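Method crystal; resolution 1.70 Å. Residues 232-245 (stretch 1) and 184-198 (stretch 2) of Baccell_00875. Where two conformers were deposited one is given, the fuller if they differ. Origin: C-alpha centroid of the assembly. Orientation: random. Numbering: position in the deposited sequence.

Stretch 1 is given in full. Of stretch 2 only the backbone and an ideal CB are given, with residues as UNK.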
# COMPACT_ATOMS: atom_id res chain seq x y z
N SER A 232 30.82 17.24 11.00
CA SER A 232 29.49 16.94 11.45
C SER A 232 28.58 16.72 10.25
O SER A 232 28.91 17.09 9.12
CB SER A 232 28.97 18.09 12.31
OG SER A 232 27.91 17.65 13.14
N TYR A 233 27.48 16.02 10.52
CA TYR A 233 26.30 15.98 9.64
C TYR A 233 25.10 16.44 10.46
O TYR A 233 24.93 16.02 11.62
CB TYR A 233 26.08 14.57 9.14
CG TYR A 233 24.92 14.50 8.17
CD1 TYR A 233 25.08 14.92 6.85
CD2 TYR A 233 23.67 14.07 8.58
CE1 TYR A 233 24.02 14.88 5.94
CE2 TYR A 233 22.59 14.04 7.69
CZ TYR A 233 22.79 14.42 6.36
OH TYR A 233 21.75 14.40 5.46
N SER A 234 24.28 17.32 9.88
CA SER A 234 23.09 17.81 10.54
C SER A 234 21.80 17.42 9.81
O SER A 234 21.70 17.52 8.59
CB SER A 234 23.11 19.33 10.72
OG SER A 234 23.72 19.96 9.62
N LEU A 235 20.84 17.01 10.60
CA LEU A 235 19.50 16.71 10.12
C LEU A 235 18.56 17.56 10.98
O LEU A 235 18.67 17.56 12.20
CB LEU A 235 19.20 15.26 10.32
CG LEU A 235 17.75 14.81 10.14
CD1 LEU A 235 17.39 14.78 8.67
CD2 LEU A 235 17.52 13.47 10.81
N GLU A 236 17.61 18.23 10.33
CA GLU A 236 16.63 19.00 11.03
C GLU A 236 15.25 18.70 10.44
O GLU A 236 15.10 18.59 9.23
CB GLU A 236 16.96 20.49 10.92
CG GLU A 236 15.99 21.41 11.63
CD GLU A 236 16.22 22.88 11.30
OE1 GLU A 236 16.72 23.59 12.19
OE2 GLU A 236 15.93 23.32 10.16
N TRP A 237 14.25 18.61 11.28
CA TRP A 237 12.90 18.56 10.77
C TRP A 237 11.95 19.34 11.66
O TRP A 237 12.29 19.63 12.80
CB TRP A 237 12.44 17.13 10.58
CG TRP A 237 12.52 16.19 11.78
CD1 TRP A 237 12.11 16.43 13.06
CD2 TRP A 237 12.98 14.84 11.77
NE1 TRP A 237 12.32 15.33 13.84
CE2 TRP A 237 12.85 14.33 13.07
CE3 TRP A 237 13.47 14.00 10.77
CZ2 TRP A 237 13.19 13.02 13.41
CZ3 TRP A 237 13.83 12.69 11.11
CH2 TRP A 237 13.70 12.23 12.41
N HIS A 238 10.79 19.66 11.09
CA HIS A 238 9.69 20.31 11.79
C HIS A 238 8.54 19.32 11.88
O HIS A 238 8.20 18.72 10.86
CB HIS A 238 9.19 21.48 10.99
CG HIS A 238 10.10 22.65 10.98
ND1 HIS A 238 9.64 23.93 11.19
CD2 HIS A 238 11.44 22.75 10.80
CE1 HIS A 238 10.66 24.78 11.12
NE2 HIS A 238 11.76 24.09 10.87
N VAL A 239 7.98 19.16 13.08
CA VAL A 239 6.81 18.35 13.35
C VAL A 239 5.67 19.27 13.75
O VAL A 239 5.85 20.15 14.58
CB VAL A 239 7.09 17.31 14.44
CG1 VAL A 239 5.84 16.51 14.74
CG2 VAL A 239 8.23 16.40 13.99
N PHE A 240 4.52 19.13 13.10
CA PHE A 240 3.49 20.17 13.20
C PHE A 240 2.10 19.62 12.89
O PHE A 240 1.94 18.65 12.16
CB PHE A 240 3.77 21.32 12.23
CG PHE A 240 3.90 20.87 10.79
CD1 PHE A 240 5.15 20.46 10.30
CD2 PHE A 240 2.81 20.83 9.94
CE1 PHE A 240 5.29 20.03 9.00
CE2 PHE A 240 2.95 20.39 8.62
CZ PHE A 240 4.19 19.99 8.15
N ALA A 241 1.11 20.30 13.44
CA ALA A 241 -0.27 19.98 13.19
C ALA A 241 -0.68 20.56 11.84
O ALA A 241 -0.20 21.61 11.44
CB ALA A 241 -1.14 20.59 14.28
N HIS A 242 -1.58 19.88 11.16
CA HIS A 242 -2.16 20.39 9.94
C HIS A 242 -3.58 19.89 9.73
O HIS A 242 -4.05 19.00 10.43
CB HIS A 242 -1.25 20.13 8.72
CG HIS A 242 -1.17 18.69 8.31
ND1 HIS A 242 -2.16 18.08 7.57
CD2 HIS A 242 -0.25 17.73 8.57
CE1 HIS A 242 -1.82 16.82 7.35
NE2 HIS A 242 -0.68 16.58 7.96
N ASN A 243 -4.26 20.48 8.78
CA ASN A 243 -5.68 20.22 8.54
C ASN A 243 -6.02 19.36 7.35
O ASN A 243 -7.18 19.24 6.99
CB ASN A 243 -6.42 21.55 8.47
CG ASN A 243 -6.59 22.18 9.83
OD1 ASN A 243 -6.84 21.48 10.82
ND2 ASN A 243 -6.45 23.50 9.89
N GLY A 244 -5.03 18.74 6.72
CA GLY A 244 -5.30 17.83 5.60
C GLY A 244 -4.24 18.01 4.53
O GLY A 244 -3.31 18.81 4.72
N ASN A 245 -4.38 17.30 3.43
CA ASN A 245 -3.32 17.24 2.41
C ASN A 245 -2.92 18.60 1.84
O ASN A 245 -1.73 18.87 1.69
CB ASN A 245 -3.68 16.25 1.30
CG ASN A 245 -3.81 14.82 1.81
OD1 ASN A 245 -3.02 14.36 2.64
ND2 ASN A 245 -4.83 14.13 1.33
N UNK A 184 -10.26 12.77 10.92
CA UNK A 184 -10.59 13.93 11.74
C UNK A 184 -9.30 14.72 12.00
O UNK A 184 -8.28 14.14 12.36
CB UNK A 184 -11.25 13.51 13.05
N UNK A 185 -9.37 16.03 11.82
CA UNK A 185 -8.28 16.94 12.11
C UNK A 185 -8.14 17.09 13.64
O UNK A 185 -9.09 16.79 14.36
CB UNK A 185 -8.52 18.30 11.44
N UNK A 186 -6.98 17.49 14.15
CA UNK A 186 -5.76 17.72 13.37
C UNK A 186 -5.02 16.45 12.96
O UNK A 186 -5.15 15.39 13.58
CB UNK A 186 -4.81 18.61 14.17
N UNK A 187 -4.24 16.60 11.90
CA UNK A 187 -3.28 15.61 11.47
C UNK A 187 -1.87 16.12 11.80
O UNK A 187 -1.70 17.22 12.30
CB UNK A 187 -3.43 15.32 9.98
N UNK A 188 -0.87 15.29 11.52
CA UNK A 188 0.49 15.63 11.83
C UNK A 188 1.39 15.50 10.60
O UNK A 188 1.23 14.59 9.81
CB UNK A 188 1.00 14.74 12.97
N UNK A 189 2.36 16.39 10.53
CA UNK A 189 3.35 16.40 9.48
C UNK A 189 4.75 16.46 10.05
O UNK A 189 4.96 17.00 11.15
CB UNK A 189 3.11 17.58 8.53
N UNK A 190 5.69 15.91 9.29
CA UNK A 190 7.11 16.01 9.58
C UNK A 190 7.73 16.40 8.25
O UNK A 190 7.54 15.69 7.27
CB UNK A 190 7.70 14.72 10.15
N UNK A 191 8.44 17.53 8.24
CA UNK A 191 9.09 18.05 7.05
C UNK A 191 10.56 18.22 7.34
O UNK A 191 10.93 18.94 8.29
CB UNK A 191 8.46 19.37 6.60
N UNK A 192 11.39 17.56 6.54
CA UNK A 192 12.86 17.71 6.66
C UNK A 192 13.27 19.08 6.11
O UNK A 192 12.94 19.47 4.97
CB UNK A 192 13.59 16.59 5.91
N UNK A 193 14.02 19.81 6.93
CA UNK A 193 14.49 21.14 6.56
C UNK A 193 15.99 21.30 6.49
O UNK A 193 16.45 22.28 5.95
CB UNK A 193 13.94 22.16 7.56
N UNK A 194 16.77 20.35 7.01
CA UNK A 194 18.19 20.34 6.78
C UNK A 194 18.61 18.88 6.74
O UNK A 194 18.03 18.05 7.43
CB UNK A 194 18.95 21.13 7.85
N UNK A 195 19.61 18.56 5.93
CA UNK A 195 20.02 17.17 5.70
C UNK A 195 18.98 16.43 4.87
O UNK A 195 18.25 17.05 4.09
CB UNK A 195 20.24 16.45 7.03
N UNK A 196 18.95 15.12 5.00
CA UNK A 196 18.15 14.27 4.11
C UNK A 196 17.73 12.97 4.76
O UNK A 196 18.40 12.47 5.67
CB UNK A 196 18.93 13.96 2.83
N UNK A 197 16.63 12.42 4.27
CA UNK A 197 16.21 11.07 4.60
C UNK A 197 16.16 10.30 3.28
O UNK A 197 15.46 10.71 2.33
CB UNK A 197 14.86 11.05 5.32
N UNK A 198 16.92 9.22 3.21
CA UNK A 198 17.06 8.44 1.98
C UNK A 198 16.17 7.21 1.88
O UNK A 198 15.97 6.68 0.81
CB UNK A 198 18.52 8.00 1.83

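Stretch 2 runs antiparallel to strand 232-242, so its side chains alternate between two faces, except at a bulge near its C-terminal end. One face carries Trp-237, Val-239 and Ala-241; the other carries Glu-236, His-238, Phe-240 and His-242.

Position 184 has nothing of stretch 1 near its CB, so the contact sets no preference. It is Phe-184.

At 185 the CB points toward stretch 1, 3.7 Å from Asn-243 OD1. A small or polar side chain would suit. Thr-185 sets its CG2 3.5 Å from Asn-243 O.

Position 186 follows a cis peptide bond. The cis bond points to proline, and the phi of -77° allows it. Pro-186 brings its CB 4.3 Å from Ala-241 CB.

At 187 the backbone pairs with His-242 through two hydrogen bonds. The CB lies over the face of the His-242 ring, so the first carbon must pack there. Beyond it, many side chains would fit, polar or aromatic. The residue is His-187. Its CB is 3.7 Å from the ring centroid of His-242, a CH-pi contact. A water lies 3.2 Å from both His-187 NE2 and Asn-243 O.

Position 188 is on the face of Val-239 and Ala-241. An aliphatic side chain suits. Leu-188 (chi1 t) reaches Val-239, with CD1 4.0 Å from Val-239 CG1.

At 189 an ideal CB would lie 2.7 Å from Phe-240 CZ, a clash, and 3.4 Å from His-242 CD2. Only glycine fits beside this ring. Gly-189 puts its CA under the ring face, 4.1 Å from the Phe-240 centroid.

At 190 the CB points to the face with Trp-237 and Val-239. Leucine, isoleucine or methionine could fill the space. Leu-190 lays CD1 over the indole, 3.9 Å from the centroid of the five-membered ring of Trp-237.

At 191 the CB is 4.0 Å from Phe-240 CE1. A branched aliphatic suits. Val-191 places CG2 3.6 Å from Phe-240 CE1, at the ring edge.

Position 192 is beside Trp-237 and Leu-235, and again favours an aliphatic. Val-192 has CG1 4.2 Å from Leu-235 CD1.

Position 193 is the additional residue of a beta bulge, and its CB points toward stretch 1, 3.5 Å from Glu-236 OE2. A hydroxyl or other donor is wanted. Thr-193 OG1 donates to Glu-236 OE2 at 2.6 Å.

At 194 the CB is 3.7 Å from Glu-236 CB, and Ser-234 offers a hydroxyl nearby. Polar residues suit. Asp-194 has OD2 3.3 Å from Ser-234 OG.

At 195 phi is positive, and an ideal CB would lie 2.4 Å from Ser-234 O and 3.0 Å from Tyr-233 OH. Glycine is required. Gly-195 keeps its CA 3.4 Å from Ser-234 O.

At 196 the CB points away overall, and several side chains would do. It is Ala-196, with N 2.9 Å from Tyr-233 OH.

At 197 the CB has no near neighbour in stretch 1, but a long aliphatic could reach Leu-235. Ile-197 does, with CD1 4.2 Å from Leu-235 CD1.

Position 198 is out of reach; it is Arg-198.

Stretch 2 (184-198) FTPHLGLVVTDGAIR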
# COMPACT_ATOMS: atom_id res chain seq x y z
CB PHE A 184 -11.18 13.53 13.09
CG PHE A 184 -12.34 12.58 12.99
CD1 PHE A 184 -13.55 13.01 12.48
CD2 PHE A 184 -12.21 11.25 13.41
CE1 PHE A 184 -14.63 12.13 12.38
CE2 PHE A 184 -13.28 10.38 13.32
CZ PHE A 184 -14.49 10.81 12.80
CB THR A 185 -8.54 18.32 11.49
OG1 THR A 185 -9.77 18.84 11.99
CG2 THR A 185 -8.62 18.23 9.97
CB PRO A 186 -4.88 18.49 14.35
CG PRO A 186 -5.27 17.92 15.67
CD PRO A 186 -6.75 17.70 15.58
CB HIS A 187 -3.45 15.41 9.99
CG HIS A 187 -4.84 15.02 9.61
ND1 HIS A 187 -5.39 13.81 9.98
CD2 HIS A 187 -5.80 15.68 8.91
CE1 HIS A 187 -6.63 13.74 9.51
NE2 HIS A 187 -6.91 14.86 8.87
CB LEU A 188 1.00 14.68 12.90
CG LEU A 188 2.24 15.08 13.69
CD1 LEU A 188 1.88 16.12 14.72
CD2 LEU A 188 2.85 13.88 14.40
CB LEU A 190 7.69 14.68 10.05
CG LEU A 190 9.19 14.62 10.36
CD1 LEU A 190 9.50 13.47 11.31
CD2 LEU A 190 10.05 14.47 9.10
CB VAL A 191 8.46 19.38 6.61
CG1 VAL A 191 9.30 20.10 5.55
CG2 VAL A 191 7.07 19.10 6.06
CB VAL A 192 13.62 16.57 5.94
CG1 VAL A 192 15.13 16.84 5.85
CG2 VAL A 192 13.31 15.24 6.58
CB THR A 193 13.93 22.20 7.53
OG1 THR A 193 14.18 21.80 8.90
CG2 THR A 193 12.42 22.30 7.33
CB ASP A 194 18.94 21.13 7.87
CG ASP A 194 20.39 21.43 7.50
OD1 ASP A 194 20.74 21.47 6.30
OD2 ASP A 194 21.20 21.65 8.42
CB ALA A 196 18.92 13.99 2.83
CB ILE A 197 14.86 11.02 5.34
CG1 ILE A 197 14.96 11.67 6.72
CG2 ILE A 197 14.32 9.59 5.46
CD1 ILE A 197 15.94 11.00 7.66
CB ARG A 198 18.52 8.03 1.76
CG ARG A 198 18.98 6.97 2.74
CD ARG A 198 20.10 6.07 2.28
NE ARG A 198 20.55 5.30 3.46
CZ ARG A 198 20.16 4.06 3.80
NH1 ARG A 198 19.33 3.34 3.04
NH2 ARG A 198 20.63 3.50 4.94
O HOH W 1 -8.58 16.43 6.69
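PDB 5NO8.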